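PDB 2G0D: nisin biosynthesis protein NisC, which catalyses the cyclisation steps of nisin biosynthesis, forming the thioether rings of this lantibiotic with the help of a zinc ion. Local coordinates for residues V8-T19 against Y56-Y66. Sequence-based numbering, arbitrary orientation.
Sequences VEKIIAQWDERT and YQKKIDNYIEY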
ATOM      1  N   VAL A   8      -8.450  22.001   1.658  1.00 32.01           N
ATOM      2  CA  VAL A   8      -7.797  21.776   0.388  1.00 32.07           C
ATOM      3  C   VAL A   8      -7.095  23.074  -0.050  1.00 32.93           C
ATOM      4  O   VAL A   8      -5.931  23.056  -0.469  1.00 32.37           O
ATOM      5  CB  VAL A   8      -8.788  21.286  -0.659  1.00 31.97           C
ATOM      6  CG1 VAL A   8      -8.146  21.281  -2.052  1.00 31.58           C
ATOM      7  CG2 VAL A   8      -9.278  19.880  -0.293  1.00 31.74           C
ATOM      8  N   GLU A   9      -7.808  24.189   0.096  1.00 32.97           N
ATOM      9  CA  GLU A   9      -7.295  25.503  -0.276  1.00 34.74           C
ATOM     10  C   GLU A   9      -5.986  25.838   0.417  1.00 33.97           C
ATOM     11  O   GLU A   9      -5.067  26.332  -0.221  1.00 34.18           O
ATOM     12  CB  GLU A   9      -8.353  26.587  -0.033  1.00 34.05           C
ATOM     13  CG  GLU A   9      -9.399  26.634  -1.159  1.00 36.79           C
ATOM     14  CD  GLU A   9     -10.639  27.464  -0.820  1.00 37.53           C
ATOM     15  OE1 GLU A   9     -10.717  28.024   0.300  1.00 42.59           O
ATOM     16  OE2 GLU A   9     -11.547  27.553  -1.685  1.00 42.40           O
ATOM     17  N   LYS A  10      -5.899  25.541   1.707  1.00 34.13           N
ATOM     18  CA  LYS A  10      -4.670  25.778   2.435  1.00 35.50           C
ATOM     19  C   LYS A  10      -3.551  24.867   1.942  1.00 34.26           C
ATOM     20  O   LYS A  10      -2.404  25.323   1.819  1.00 33.99           O
ATOM     21  CB  LYS A  10      -4.876  25.746   3.968  1.00 35.48           C
ATOM     22  CG  LYS A  10      -4.499  24.462   4.697  1.00 38.77           C
ATOM     23  CD  LYS A  10      -4.661  24.623   6.246  1.00 39.34           C
ATOM     24  CE  LYS A  10      -3.333  24.965   6.949  1.00 43.20           C
ATOM     25  NZ  LYS A  10      -3.456  25.041   8.453  1.00 44.06           N
ATOM     26  N   ILE A  11      -3.887  23.602   1.627  1.00 33.53           N
ATOM     27  CA  ILE A  11      -2.900  22.656   1.102  1.00 32.24           C
ATOM     28  C   ILE A  11      -2.369  23.152  -0.234  1.00 32.30           C
ATOM     29  O   ILE A  11      -1.160  23.085  -0.491  1.00 32.37           O
ATOM     30  CB  ILE A  11      -3.450  21.203   0.952  1.00 32.34           C
ATOM     31  CG1 ILE A  11      -3.826  20.603   2.310  1.00 32.01           C
ATOM     32  CG2 ILE A  11      -2.432  20.295   0.249  1.00 31.81           C
ATOM     33  CD1 ILE A  11      -4.794  19.406   2.208  1.00 31.09           C
ATOM     34  N   ILE A  12      -3.262  23.655  -1.080  1.00 32.00           N
ATOM     35  CA  ILE A  12      -2.832  24.198  -2.361  1.00 32.29           C
ATOM     36  C   ILE A  12      -1.870  25.385  -2.164  1.00 32.78           C
ATOM     37  O   ILE A  12      -0.839  25.454  -2.836  1.00 32.59           O
ATOM     38  CB  ILE A  12      -4.022  24.614  -3.266  1.00 32.23           C
ATOM     39  CG1 ILE A  12      -4.867  23.391  -3.657  1.00 31.98           C
ATOM     40  CG2 ILE A  12      -3.498  25.319  -4.536  1.00 31.11           C
ATOM     41  CD1 ILE A  12      -6.271  23.739  -4.139  1.00 30.04           C
ATOM     42  N   ALA A  13      -2.202  26.291  -1.236  1.00 33.42           N
ATOM     43  CA  ALA A  13      -1.335  27.436  -0.881  1.00 34.56           C
ATOM     44  C   ALA A  13       0.065  27.011  -0.396  1.00 35.31           C
ATOM     45  O   ALA A  13       1.064  27.645  -0.726  1.00 35.56           O
ATOM     46  CB  ALA A  13      -2.015  28.324   0.178  1.00 34.61           C
ATOM     47  N   GLN A  14       0.131  25.935   0.375  1.00 36.02           N
ATOM     48  CA  GLN A  14       1.401  25.398   0.835  1.00 37.24           C
ATOM     49  C   GLN A  14       2.237  24.901  -0.349  1.00 36.78           C
ATOM     50  O   GLN A  14       3.451  25.174  -0.441  1.00 36.90           O
ATOM     51  CB  GLN A  14       1.170  24.274   1.859  1.00 37.34           C
ATOM     52  CG  GLN A  14       0.533  24.782   3.162  1.00 39.61           C
ATOM     53  CD  GLN A  14       0.344  23.699   4.216  1.00 40.42           C
ATOM     54  OE1 GLN A  14       1.313  23.067   4.657  1.00 45.68           O
ATOM     55  NE2 GLN A  14      -0.906  23.490   4.639  1.00 42.68           N
ATOM     56  N   TRP A  15       1.583  24.215  -1.278  1.00 35.52           N
ATOM     57  CA  TRP A  15       2.296  23.668  -2.415  1.00 34.97           C
ATOM     58  C   TRP A  15       2.573  24.667  -3.524  1.00 34.87           C
ATOM     59  O   TRP A  15       3.542  24.512  -4.247  1.00 34.68           O
ATOM     60  CB  TRP A  15       1.632  22.375  -2.917  1.00 34.33           C
ATOM     61  CG  TRP A  15       1.956  21.252  -2.000  1.00 33.10           C
ATOM     62  CD1 TRP A  15       1.168  20.745  -1.009  1.00 32.62           C
ATOM     63  CD2 TRP A  15       3.196  20.537  -1.939  1.00 32.77           C
ATOM     64  NE1 TRP A  15       1.827  19.738  -0.351  1.00 33.73           N
ATOM     65  CE2 TRP A  15       3.077  19.589  -0.905  1.00 33.61           C
ATOM     66  CE3 TRP A  15       4.404  20.610  -2.664  1.00 33.86           C
ATOM     67  CZ2 TRP A  15       4.121  18.699  -0.573  1.00 33.81           C
ATOM     68  CZ3 TRP A  15       5.434  19.722  -2.339  1.00 33.65           C
ATOM     69  CH2 TRP A  15       5.282  18.779  -1.304  1.00 33.20           C
ATOM     70  N   ASP A  16       1.734  25.687  -3.661  1.00 35.83           N
ATOM     71  CA  ASP A  16       2.048  26.795  -4.563  1.00 37.05           C
ATOM     72  C   ASP A  16       3.332  27.532  -4.137  1.00 38.32           C
ATOM     73  O   ASP A  16       4.155  27.893  -4.978  1.00 38.40           O
ATOM     74  CB  ASP A  16       0.865  27.764  -4.679  1.00 36.90           C
ATOM     75  CG  ASP A  16      -0.255  27.215  -5.546  1.00 36.20           C
ATOM     76  OD1 ASP A  16      -0.103  26.103  -6.082  1.00 35.57           O
ATOM     77  OD2 ASP A  16      -1.291  27.889  -5.704  1.00 36.02           O
ATOM     78  N   GLU A  17       3.505  27.711  -2.828  1.00 39.87           N
ATOM     79  CA  GLU A  17       4.696  28.343  -2.264  1.00 41.31           C
ATOM     80  C   GLU A  17       5.947  27.465  -2.426  1.00 41.98           C
ATOM     81  O   GLU A  17       7.001  27.948  -2.874  1.00 42.16           O
ATOM     82  CB  GLU A  17       4.453  28.703  -0.794  1.00 41.23           C
ATOM     83  CG  GLU A  17       5.559  29.539  -0.125  1.00 43.56           C
ATOM     84  CD  GLU A  17       5.969  30.789  -0.921  1.00 44.10           C
ATOM     85  OE1 GLU A  17       5.177  31.289  -1.749  1.00 44.02           O
ATOM     86  OE2 GLU A  17       7.098  31.272  -0.713  1.00 46.72           O
ATOM     87  N   ARG A  18       5.816  26.186  -2.077  1.00 42.55           N
ATOM     88  CA  ARG A  18       6.913  25.219  -2.183  1.00 43.53           C
ATOM     89  C   ARG A  18       7.455  25.058  -3.599  1.00 43.61           C
ATOM     90  O   ARG A  18       8.662  24.955  -3.779  1.00 43.50           O
ATOM     91  CB  ARG A  18       6.508  23.850  -1.619  1.00 43.56           C
ATOM     92  CG  ARG A  18       6.678  23.729  -0.106  1.00 43.73           C
ATOM     93  CD  ARG A  18       6.353  22.324   0.409  1.00 44.59           C
ATOM     94  NE  ARG A  18       7.445  21.375   0.188  1.00 47.25           N
ATOM     95  CZ  ARG A  18       7.606  20.228   0.854  1.00 47.50           C
ATOM     96  NH1 ARG A  18       6.744  19.864   1.808  1.00 47.40           N
ATOM     97  NH2 ARG A  18       8.642  19.442   0.568  1.00 47.03           N
ATOM     98  N   THR A  19       6.565  25.025  -4.591  1.00 44.16           N
ATOM     99  CA  THR A  19       6.964  24.899  -5.998  1.00 44.59           C
ATOM    100  C   THR A  19       7.579  26.190  -6.582  1.00 45.34           C
ATOM    101  O   THR A  19       8.370  26.141  -7.531  1.00 45.58           O
ATOM    102  CB  THR A  19       5.802  24.437  -6.886  1.00 44.33           C
ATOM    103  OG1 THR A  19       4.661  25.275  -6.666  1.00 43.70           O
ATOM    104  CG2 THR A  19       5.447  22.977  -6.583  1.00 44.37           C
ATOM    105  N   TYR A  56      -8.633  23.257  -9.595  1.00 39.91           N
ATOM    106  CA  TYR A  56      -7.886  22.086  -9.124  1.00 38.65           C
ATOM    107  C   TYR A  56      -7.080  21.407 -10.246  1.00 37.99           C
ATOM    108  O   TYR A  56      -5.894  21.103 -10.072  1.00 37.21           O
ATOM    109  CB  TYR A  56      -8.824  21.080  -8.448  1.00 37.69           C
ATOM    110  CG  TYR A  56      -9.500  21.576  -7.188  1.00 37.16           C
ATOM    111  CD1 TYR A  56      -9.030  22.699  -6.492  1.00 35.40           C
ATOM    112  CD2 TYR A  56     -10.605  20.906  -6.678  1.00 36.25           C
ATOM    113  CE1 TYR A  56      -9.653  23.127  -5.336  1.00 35.21           C
ATOM    114  CE2 TYR A  56     -11.232  21.329  -5.534  1.00 35.91           C
ATOM    115  CZ  TYR A  56     -10.752  22.429  -4.865  1.00 36.18           C
ATOM    116  OH  TYR A  56     -11.394  22.820  -3.730  1.00 36.50           O
ATOM    117  N   GLN A  57      -7.724  21.191 -11.392  1.00 37.48           N
ATOM    118  CA  GLN A  57      -7.035  20.655 -12.575  1.00 37.74           C
ATOM    119  C   GLN A  57      -5.852  21.540 -13.034  1.00 37.55           C
ATOM    120  O   GLN A  57      -4.829  21.031 -13.522  1.00 37.87           O
ATOM    121  CB  GLN A  57      -8.028  20.424 -13.728  1.00 37.59           C
ATOM    122  CG  GLN A  57      -7.446  19.615 -14.911  1.00 38.78           C
ATOM    123  CD  GLN A  57      -6.793  18.291 -14.469  1.00 38.44           C
ATOM    124  OE1 GLN A  57      -7.421  17.471 -13.791  1.00 38.11           O
ATOM    125  NE2 GLN A  57      -5.530  18.088 -14.854  1.00 35.39           N
ATOM    126  N   LYS A  58      -5.995  22.852 -12.874  1.00 36.75           N
ATOM    127  CA  LYS A  58      -4.918  23.788 -13.197  1.00 36.63           C
ATOM    128  C   LYS A  58      -3.712  23.558 -12.277  1.00 35.82           C
ATOM    129  O   LYS A  58      -2.575  23.472 -12.744  1.00 35.55           O
ATOM    130  CB  LYS A  58      -5.433  25.235 -13.100  1.00 36.84           C
ATOM    131  CG  LYS A  58      -4.464  26.314 -13.538  1.00 39.28           C
ATOM    132  CD  LYS A  58      -4.478  26.496 -15.067  1.00 43.45           C
ATOM    133  CE  LYS A  58      -3.183  26.040 -15.723  1.00 43.87           C
ATOM    134  NZ  LYS A  58      -2.170  27.141 -15.621  1.00 43.79           N
ATOM    135  N   LYS A  59      -3.974  23.451 -10.972  1.00 34.91           N
ATOM    136  CA  LYS A  59      -2.943  23.119  -9.992  1.00 34.05           C
ATOM    137  C   LYS A  59      -2.289  21.785 -10.297  1.00 33.52           C
ATOM    138  O   LYS A  59      -1.070  21.657 -10.250  1.00 33.63           O
ATOM    139  CB  LYS A  59      -3.507  23.125  -8.564  1.00 33.93           C
ATOM    140  CG  LYS A  59      -4.220  24.412  -8.166  1.00 34.35           C
ATOM    141  CD  LYS A  59      -3.307  25.641  -8.176  1.00 35.78           C
ATOM    142  CE  LYS A  59      -4.124  26.903  -7.946  1.00 37.89           C
ATOM    143  NZ  LYS A  59      -3.265  28.097  -7.717  1.00 39.74           N
ATOM    144  N   ILE A  60      -3.102  20.787 -10.605  1.00 33.92           N
ATOM    145  CA  ILE A  60      -2.587  19.471 -10.948  1.00 33.64           C
ATOM    146  C   ILE A  60      -1.573  19.619 -12.083  1.00 34.34           C
ATOM    147  O   ILE A  60      -0.419  19.169 -11.960  1.00 34.32           O
ATOM    148  CB  ILE A  60      -3.741  18.484 -11.274  1.00 33.74           C
ATOM    149  CG1 ILE A  60      -4.445  18.072  -9.970  1.00 32.30           C
ATOM    150  CG2 ILE A  60      -3.225  17.220 -11.999  1.00 32.41           C
ATOM    151  CD1 ILE A  60      -5.912  17.731 -10.138  1.00 31.37           C
ATOM    152  N   ASP A  61      -1.985  20.310 -13.150  1.00 34.54           N
ATOM    153  CA  ASP A  61      -1.127  20.487 -14.317  1.00 35.10           C
ATOM    154  C   ASP A  61       0.114  21.305 -13.974  1.00 34.91           C
ATOM    155  O   ASP A  61       1.203  20.994 -14.446  1.00 34.89           O
ATOM    156  CB  ASP A  61      -1.909  21.061 -15.494  1.00 35.41           C
ATOM    157  CG  ASP A  61      -2.884  20.043 -16.099  1.00 37.50           C
ATOM    158  OD1 ASP A  61      -2.560  18.838 -16.133  1.00 38.29           O
ATOM    159  OD2 ASP A  61      -3.974  20.451 -16.555  1.00 38.99           O
ATOM    160  N   ASN A  62      -0.046  22.307 -13.109  1.00 34.40           N
ATOM    161  CA  ASN A  62       1.085  23.029 -12.553  1.00 34.67           C
ATOM    162  C   ASN A  62       2.060  22.078 -11.874  1.00 34.37           C
ATOM    163  O   ASN A  62       3.264  22.112 -12.140  1.00 33.89           O
ATOM    164  CB  ASN A  62       0.611  24.088 -11.543  1.00 35.18           C
ATOM    165  CG  ASN A  62       0.003  25.300 -12.213  1.00 37.49           C
ATOM    166  OD1 ASN A  62       0.140  25.479 -13.430  1.00 39.01           O
ATOM    167  ND2 ASN A  62      -0.686  26.142 -11.426  1.00 37.67           N
ATOM    168  N   TYR A  63       1.529  21.235 -10.982  1.00 33.83           N
ATOM    169  CA  TYR A  63       2.366  20.349 -10.194  1.00 33.41           C
ATOM    170  C   TYR A  63       3.000  19.278 -11.089  1.00 33.78           C
ATOM    171  O   TYR A  63       4.129  18.858 -10.839  1.00 33.36           O
ATOM    172  CB  TYR A  63       1.560  19.715  -9.044  1.00 33.29           C
ATOM    173  CG  TYR A  63       0.948  20.702  -8.065  1.00 33.08           C
ATOM    174  CD1 TYR A  63       1.468  21.998  -7.912  1.00 33.66           C
ATOM    175  CD2 TYR A  63      -0.136  20.332  -7.272  1.00 33.05           C
ATOM    176  CE1 TYR A  63       0.916  22.902  -7.003  1.00 33.75           C
ATOM    177  CE2 TYR A  63      -0.688  21.211  -6.355  1.00 33.83           C
ATOM    178  CZ  TYR A  63      -0.163  22.502  -6.226  1.00 34.48           C
ATOM    179  OH  TYR A  63      -0.724  23.378  -5.325  1.00 31.97           O
ATOM    180  N   ILE A  64       2.275  18.846 -12.124  1.00 33.82           N
ATOM    181  CA  ILE A  64       2.819  17.896 -13.091  1.00 34.65           C
ATOM    182  C   ILE A  64       3.978  18.516 -13.888  1.00 35.61           C
ATOM    183  O   ILE A  64       5.064  17.933 -13.978  1.00 35.87           O
ATOM    184  CB  ILE A  64       1.731  17.340 -14.049  1.00 34.68           C
ATOM    185  CG1 ILE A  64       0.771  16.392 -13.307  1.00 34.95           C
ATOM    186  CG2 ILE A  64       2.367  16.577 -15.190  1.00 35.34           C
ATOM    187  CD1 ILE A  64      -0.504  16.139 -14.048  1.00 36.16           C
ATOM    188  N   GLU A  65       3.758  19.696 -14.463  1.00 36.20           N
ATOM    189  CA  GLU A  65       4.838  20.366 -15.169  1.00 37.17           C
ATOM    190  C   GLU A  65       6.028  20.593 -14.237  1.00 36.62           C
ATOM    191  O   GLU A  65       7.180  20.364 -14.627  1.00 36.39           O
ATOM    192  CB  GLU A  65       4.374  21.654 -15.860  1.00 37.97           C
ATOM    193  CG  GLU A  65       3.645  21.406 -17.208  1.00 40.92           C
ATOM    194  CD  GLU A  65       4.383  20.440 -18.172  1.00 46.75           C
ATOM    195  OE1 GLU A  65       5.333  20.884 -18.896  1.00 47.28           O
ATOM    196  OE2 GLU A  65       3.992  19.236 -18.225  1.00 47.47           O
ATOM    197  N   TYR A  66       5.747  20.983 -12.997  1.00 36.03           N
ATOM    198  CA  TYR A  66       6.803  21.124 -11.995  1.00 35.78           C
ATOM    199  C   TYR A  66       7.526  19.800 -11.759  1.00 36.25           C
ATOM    200  O   TYR A  66       8.735  19.791 -11.573  1.00 36.10           O
ATOM    201  CB  TYR A  66       6.240  21.668 -10.690  1.00 35.74           C
ATOM    202  CG  TYR A  66       7.247  21.839  -9.587  1.00 35.36           C
ATOM    203  CD1 TYR A  66       7.945  23.035  -9.441  1.00 36.94           C
ATOM    204  CD2 TYR A  66       7.488  20.815  -8.667  1.00 36.46           C
ATOM    205  CE1 TYR A  66       8.876  23.208  -8.417  1.00 36.81           C
ATOM    206  CE2 TYR A  66       8.394  20.971  -7.626  1.00 35.96           C
ATOM    207  CZ  TYR A  66       9.095  22.184  -7.508  1.00 37.38           C
ATOM    208  OH  TYR A  66      10.008  22.379  -6.486  1.00 35.93           O
TER
HETATM  209  O   HOH W   1      -0.051  25.999  -8.766  1.00 45.49           O
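Lys59 reaches across to Ile12 and Asp16 from the facing helix. Its CB points toward that helix but meets nothing there within 4.2 Å. The chain bends at the second torsion (chi2 -62°) and is extended beyond it, which lays the methylenes over Ile12. CG and CD both meet Ile12 CG2, CD at 3.7 Å. CE touches both that methyl and Asp16 OD2. NZ ends in a salt bridge, 2.8 Å from Asp16 OD2, on the syn side and close to the carboxylate plane. Tyr63 OH donates to Asp16 OD1 at 2.9 Å, coming from above the carboxylate plane (45° out of it). A water also donates to Asp16 OD1 and accepts from Asn62 ND2. The carboxylate is thus gripped through both oxygens, which probably favours its charged form. The Tyr63 side chain is a knob in a hole made by Ile12, Trp15, Asp16 and Thr19. At one end of the contact, Ile12 CD1 packs on Tyr56 CE1 at 3.6 Å. At the other, Thr19 CG2 makes a CH-pi contact over the face of Tyr66, 3.5 Å from the ring centroid. Tyr66 OH is hydrogen-bonded to Lys70 NZ, further along its own helix. Segments 8-19 and 56-66 run roughly parallel, 30° apart, with axes 11.2 Å from each other at closest approach. They belong to the outer helix layer in the alpha toroid of LanC-like cyclases, well away from the zinc ion.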